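Local atomic coordinates of uncharacterized protein SP1917 (Streptococcus pneumoniae, PDB entry 3C9P), a protein that is of unknown function and belongs to the DUF2200 family of uncharacterised bacterial proteins, folding as a small, mainly helical single chain. Residues 11-14 with 15-19; 59-62 with 63-66. All coordinates share one frame; numbering follows the deposited sequence.

Contact 1 (11-14 with 15-19); sequences MKFA and AVYLA
The first turn of helix 13-26 brings F13 and Y17, one turn apart, side by side, just after the N-cap residue K12. Both rings point the same way, and each has its CG anti to its own backbone N (chi1 170° for F13). Their planes are only 18° apart but slid along each other, with centroids 5.1 Å apart, so overlap is slight. The nearest atoms are F13 CZ and Y17 CG at 3.5 Å. What sits over the F13 face is the methylene of Y17: its CB is 3.9 Å from the centroid of the F13 ring and 24° off the ring normal, a CH-pi contact offset toward the rim. Both rings are buried against V49 and L53, while the Y17 hydroxyl is hydrogen-bonded to H35 on helix 31-42. Ahead of the helix, M11 CB touches V16 CG2 at 3.8 Å, after which the selenomethionine chain runs away, extended. Three backbone hydrogen bonds run from i+4 back to i. V16 N reaches K12 O at 3.3 Å, nearly straight; Y17 N to F13 O is shorter, 2.8 Å, and L18 N bonds to A14 O. This pattern, opening at the carbonyl of the N-cap residue, is that of an alpha-helical N-terminus.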
HETATM    1  N   MSE A  11       7.133  12.992   3.007  1.00 12.64           N
HETATM    2  CA  MSE A  11       6.285  12.948   4.212  1.00 14.07           C
HETATM    3  C   MSE A  11       6.656  11.733   5.045  1.00 12.15           C
HETATM    4  O   MSE A  11       7.053  10.716   4.504  1.00 11.42           O
HETATM    5  CB  MSE A  11       4.811  12.946   3.841  1.00 12.71           C
HETATM    6  CG  MSE A  11       4.452  14.231   3.069  1.00 15.35           C
HETATM    7 SE   MSE A  11       2.540  14.231   2.688  1.00 23.32          SE
HETATM    8  CE  MSE A  11       2.525  15.550   1.210  1.00 18.50           C
ATOM      9  N   LYS A  12       6.572  11.862   6.369  1.00 11.81           N
ATOM     10  CA  LYS A  12       6.980  10.761   7.249  1.00 12.40           C
ATOM     11  C   LYS A  12       6.137   9.506   7.057  1.00 11.28           C
ATOM     12  O   LYS A  12       4.908   9.576   7.026  1.00 11.16           O
ATOM     13  CB  LYS A  12       6.985  11.210   8.712  1.00 12.75           C
ATOM     14  CG  LYS A  12       7.963  12.360   8.996  1.00 17.44           C
ATOM     15  CD  LYS A  12       9.400  11.978   8.743  1.00 21.12           C
ATOM     16  CE  LYS A  12      10.405  13.132   9.113  1.00 22.87           C
ATOM     17  NZ  LYS A  12       9.859  14.190  10.004  1.00 25.24           N
ATOM     18  N   PHE A  13       6.809   8.354   6.934  1.00 11.35           N
ATOM     19  CA  PHE A  13       6.109   7.079   6.806  1.00 10.92           C
ATOM     20  C   PHE A  13       5.006   6.898   7.849  1.00 11.05           C
ATOM     21  O   PHE A  13       3.878   6.531   7.518  1.00 11.53           O
ATOM     22  CB  PHE A  13       7.081   5.884   6.900  1.00 10.93           C
ATOM     23  CG  PHE A  13       6.376   4.571   7.007  1.00 11.63           C
ATOM     24  CD1 PHE A  13       5.781   3.992   5.880  1.00 11.41           C
ATOM     25  CD2 PHE A  13       6.231   3.943   8.252  1.00 12.15           C
ATOM     26  CE1 PHE A  13       5.086   2.778   5.986  1.00 12.98           C
ATOM     27  CE2 PHE A  13       5.524   2.763   8.364  1.00 11.42           C
ATOM     28  CZ  PHE A  13       4.946   2.170   7.228  1.00 10.72           C
ATOM     29  N   ALA A  14       5.322   7.141   9.114  1.00 10.33           N
ATOM     30  CA  ALA A  14       4.422   6.709  10.170  1.00 10.97           C
ATOM     31  C   ALA A  14       3.058   7.411  10.083  1.00 11.17           C
ATOM     32  O   ALA A  14       2.028   6.756  10.079  1.00 11.01           O
ATOM     33  CB  ALA A  14       5.077   6.845  11.562  1.00 10.02           C
ATOM     34  N   ALA A  15       3.051   8.737   9.979  1.00 10.73           N
ATOM     35  CA  ALA A  15       1.815   9.480   9.789  1.00 11.76           C
ATOM     36  C   ALA A  15       1.038   9.102   8.543  1.00 11.87           C
ATOM     37  O   ALA A  15      -0.189   8.958   8.585  1.00 11.84           O
ATOM     38  CB  ALA A  15       2.100  10.970   9.766  1.00 10.90           C
ATOM     39  N   VAL A  16       1.731   8.977   7.415  1.00 11.62           N
ATOM     40  CA  VAL A  16       1.050   8.567   6.175  1.00 11.46           C
ATOM     41  C   VAL A  16       0.397   7.173   6.319  1.00 11.60           C
ATOM     42  O   VAL A  16      -0.765   6.976   5.924  1.00  9.57           O
ATOM     43  CB  VAL A  16       1.999   8.627   4.930  1.00 11.55           C
ATOM     44  CG1 VAL A  16       1.242   8.169   3.650  1.00 10.85           C
ATOM     45  CG2 VAL A  16       2.531  10.090   4.739  1.00 11.05           C
ATOM     46  N   TYR A  17       1.157   6.210   6.854  1.00 10.90           N
ATOM     47  CA  TYR A  17       0.668   4.850   7.002  1.00 11.85           C
ATOM     48  C   TYR A  17      -0.479   4.764   8.002  1.00 11.70           C
ATOM     49  O   TYR A  17      -1.489   4.043   7.770  1.00 12.34           O
ATOM     50  CB  TYR A  17       1.836   3.914   7.392  1.00 11.96           C
ATOM     51  CG  TYR A  17       1.463   2.460   7.412  1.00 13.15           C
ATOM     52  CD1 TYR A  17       1.247   1.757   6.211  1.00 13.21           C
ATOM     53  CD2 TYR A  17       1.334   1.777   8.621  1.00 13.88           C
ATOM     54  CE1 TYR A  17       0.892   0.414   6.224  1.00 13.96           C
ATOM     55  CE2 TYR A  17       0.990   0.417   8.647  1.00 14.09           C
ATOM     56  CZ  TYR A  17       0.765  -0.242   7.440  1.00 13.56           C
ATOM     57  OH  TYR A  17       0.431  -1.561   7.455  1.00 13.00           O
ATOM     58  N   LEU A  18      -0.358   5.501   9.108  1.00 11.73           N
ATOM     59  CA  LEU A  18      -1.453   5.554  10.089  1.00 12.18           C
ATOM     60  C   LEU A  18      -2.745   6.184   9.537  1.00 12.58           C
ATOM     61  O   LEU A  18      -3.862   5.783   9.906  1.00 12.78           O
ATOM     62  CB  LEU A  18      -1.014   6.223  11.396  1.00 11.67           C
ATOM     63  CG  LEU A  18       0.061   5.453  12.188  1.00 11.97           C
ATOM     64  CD1 LEU A  18       0.597   6.357  13.292  1.00 14.13           C
ATOM     65  CD2 LEU A  18      -0.498   4.197  12.756  1.00 12.23           C
ATOM     66  N   ALA A  19      -2.606   7.137   8.624  1.00 13.19           N
ATOM     67  CA  ALA A  19      -3.784   7.663   7.918  1.00 13.71           C
ATOM     68  C   ALA A  19      -4.469   6.618   7.029  1.00 14.33           C
ATOM     69  O   ALA A  19      -5.694   6.630   6.917  1.00 14.25           O
ATOM     70  CB  ALA A  19      -3.403   8.915   7.095  1.00 14.94           C
TER

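Contact 2 (59-62 with 63-66)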
ATOM      1  N   TYR A  59       7.924   8.218   3.754  1.00 12.32           N
ATOM      2  CA  TYR A  59       7.062   7.315   2.991  1.00 12.23           C
ATOM      3  C   TYR A  59       7.770   6.846   1.726  1.00 12.59           C
ATOM      4  O   TYR A  59       7.731   5.650   1.384  1.00 12.93           O
ATOM      5  CB  TYR A  59       5.729   8.017   2.651  1.00 12.67           C
ATOM      6  CG  TYR A  59       4.580   7.060   2.366  1.00 12.87           C
ATOM      7  CD1 TYR A  59       4.151   6.136   3.330  1.00 13.60           C
ATOM      8  CD2 TYR A  59       3.913   7.100   1.135  1.00 13.36           C
ATOM      9  CE1 TYR A  59       3.064   5.266   3.079  1.00 13.29           C
ATOM     10  CE2 TYR A  59       2.863   6.221   0.858  1.00 10.52           C
ATOM     11  CZ  TYR A  59       2.443   5.320   1.829  1.00 13.79           C
ATOM     12  OH  TYR A  59       1.417   4.464   1.548  1.00 14.06           O
ATOM     13  N   GLY A  60       8.456   7.769   1.050  1.00 12.07           N
ATOM     14  CA  GLY A  60       9.177   7.406  -0.172  1.00 12.54           C
ATOM     15  C   GLY A  60      10.277   6.389   0.127  1.00 13.19           C
ATOM     16  O   GLY A  60      10.459   5.406  -0.605  1.00 12.66           O
ATOM     17  N   ASP A  61      11.020   6.633   1.195  1.00 13.00           N
ATOM     18  CA  ASP A  61      12.137   5.751   1.533  1.00 13.42           C
ATOM     19  C   ASP A  61      11.684   4.345   1.978  1.00 13.15           C
ATOM     20  O   ASP A  61      12.402   3.363   1.742  1.00 12.57           O
ATOM     21  CB  ASP A  61      13.024   6.405   2.565  1.00 13.27           C
ATOM     22  CG  ASP A  61      14.027   7.389   1.946  1.00 16.40           C
ATOM     23  OD1 ASP A  61      14.178   7.455   0.691  1.00 17.31           O
ATOM     24  OD2 ASP A  61      14.683   8.095   2.732  1.00 17.65           O
ATOM     25  N   PHE A  62      10.507   4.254   2.595  1.00 12.54           N
ATOM     26  CA  PHE A  62       9.859   2.952   2.876  1.00 11.80           C
ATOM     27  C   PHE A  62       9.665   2.117   1.595  1.00 12.30           C
ATOM     28  O   PHE A  62      10.078   0.949   1.525  1.00 11.17           O
ATOM     29  CB  PHE A  62       8.520   3.172   3.594  1.00 11.90           C
ATOM     30  CG  PHE A  62       7.771   1.904   3.893  1.00 12.44           C
ATOM     31  CD1 PHE A  62       8.058   1.161   5.033  1.00 14.19           C
ATOM     32  CD2 PHE A  62       6.789   1.456   3.036  1.00 12.89           C
ATOM     33  CE1 PHE A  62       7.345  -0.019   5.321  1.00 12.17           C
ATOM     34  CE2 PHE A  62       6.071   0.265   3.312  1.00 14.09           C
ATOM     35  CZ  PHE A  62       6.359  -0.454   4.463  1.00 12.93           C
ATOM     36  N   PHE A  63       9.042   2.724   0.589  1.00 11.97           N
ATOM     37  CA  PHE A  63       8.895   2.096  -0.726  1.00 12.50           C
ATOM     38  C   PHE A  63      10.193   1.871  -1.496  1.00 12.88           C
ATOM     39  O   PHE A  63      10.327   0.830  -2.153  1.00 14.48           O
ATOM     40  CB  PHE A  63       7.854   2.842  -1.577  1.00 12.12           C
ATOM     41  CG  PHE A  63       6.468   2.532  -1.170  1.00 13.68           C
ATOM     42  CD1 PHE A  63       5.885   3.186  -0.111  1.00 13.80           C
ATOM     43  CD2 PHE A  63       5.763   1.510  -1.802  1.00 15.17           C
ATOM     44  CE1 PHE A  63       4.554   2.873   0.305  1.00 13.46           C
ATOM     45  CE2 PHE A  63       4.447   1.202  -1.400  1.00 16.07           C
ATOM     46  CZ  PHE A  63       3.859   1.883  -0.340  1.00 13.60           C
ATOM     47  N   ARG A  64      11.141   2.807  -1.414  1.00 12.55           N
ATOM     48  CA  ARG A  64      12.413   2.640  -2.136  1.00 13.60           C
ATOM     49  C   ARG A  64      13.168   1.430  -1.620  1.00 13.23           C
ATOM     50  O   ARG A  64      13.902   0.799  -2.368  1.00 14.70           O
ATOM     51  CB  ARG A  64      13.317   3.873  -2.051  1.00 14.20           C
ATOM     52  CG  ARG A  64      12.786   5.096  -2.773  1.00 14.02           C
ATOM     53  CD  ARG A  64      13.764   6.270  -2.596  1.00 14.05           C
ATOM     54  NE  ARG A  64      13.234   7.480  -3.242  1.00 15.42           N
ATOM     55  CZ  ARG A  64      12.720   8.528  -2.601  1.00 17.25           C
ATOM     56  NH1 ARG A  64      12.691   8.567  -1.272  1.00 15.24           N
ATOM     57  NH2 ARG A  64      12.249   9.562  -3.302  1.00 14.84           N
ATOM     58  N   GLN A  65      12.986   1.120  -0.349  1.00 12.22           N
ATOM     59  CA  GLN A  65      13.748   0.038   0.305  1.00 14.45           C
ATOM     60  C   GLN A  65      12.992  -1.278   0.517  1.00 13.40           C
ATOM     61  O   GLN A  65      13.483  -2.199   1.236  1.00 14.34           O
ATOM     62  CB  GLN A  65      14.315   0.561   1.623  1.00 14.28           C
ATOM     63  CG  GLN A  65      15.342   1.684   1.391  1.00 18.74           C
ATOM     64  CD  GLN A  65      15.798   2.331   2.686  1.00 24.88           C
ATOM     65  OE1 GLN A  65      15.009   2.968   3.384  1.00 28.29           O
ATOM     66  NE2 GLN A  65      17.069   2.168   3.016  1.00 26.64           N
ATOM     67  N   ALA A  66      11.825  -1.389  -0.107  1.00 12.48           N
ATOM     68  CA  ALA A  66      11.024  -2.617  -0.034  1.00 11.85           C
ATOM     69  C   ALA A  66      11.893  -3.795  -0.439  1.00 12.46           C
ATOM     70  O   ALA A  66      12.621  -3.735  -1.447  1.00 12.74           O
ATOM     71  CB  ALA A  66       9.807  -2.529  -0.936  1.00 10.83           C
TER
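F63 turns its edge toward the face of Y59 and receives the edge of F62 on its own face, which makes two edge-to-face pairs in one turn. Against Y59 the planes stand 62° apart; F63 CE1 lies over the Y59 face, offset toward the rim, and comes within 3.6 Å of Y59 CZ. The F62 ring is steeper, at 74° to F63, with F62 CD2 3.7 Å from F63 CD1. F62 has CG anti to its backbone N (chi1 179°), whereas F63 has CG anti to its carbonyl carbon. As sequence neighbours these two leave the helix in different directions and cross, while Y59 and F63, four residues apart, lie side by side. This aromatic cluster forms the inner side of the short helix 59-64, with L99 of helix 91-107 packed on both Y59 and F63. On the more exposed side, a salt bridge links D61 and R64 (i to i+3): R64 NH1 reaches D61 OD1 at 2.7 Å through a bent hydrogen bond, meeting the oxygen from above the carboxylate plane. R64 gets there with its chain extended from CG to NE, CG passing 3.2 Å from G60 O. The same carbonyl oxygen, G60 O, accepts the hydrogen bond of R64 N at 2.8 Å. At the C-terminal end Q65 leaves helical geometry, and its N donates to D61 O at 3.1 Å, from above the carbonyl plane, and more weakly to F62 O.

In the fold
Following the chain from the N terminus, contact 1 comes first, at the start of helix 13-26, and closes before contact 2 opens in helix 59-64. The two lie in series, neither nesting nor crossing, and each joins residues no more than five apart, so neither closes a long loop. Helices 31-42 and 46-52 intervene, yet the fold brings the contacts together, their centres about 12 Å apart. The evidence is direct: M11 O lies 2.8 Å from Y59 N, a probable hydrogen bond, V16 CG1 packs on Y59 CE1, and F13 CD1 meets F62 CG at 3.5 Å. Helix 59-64 is thereby joined to helix 13-26 on one side and helix 91-107 on another.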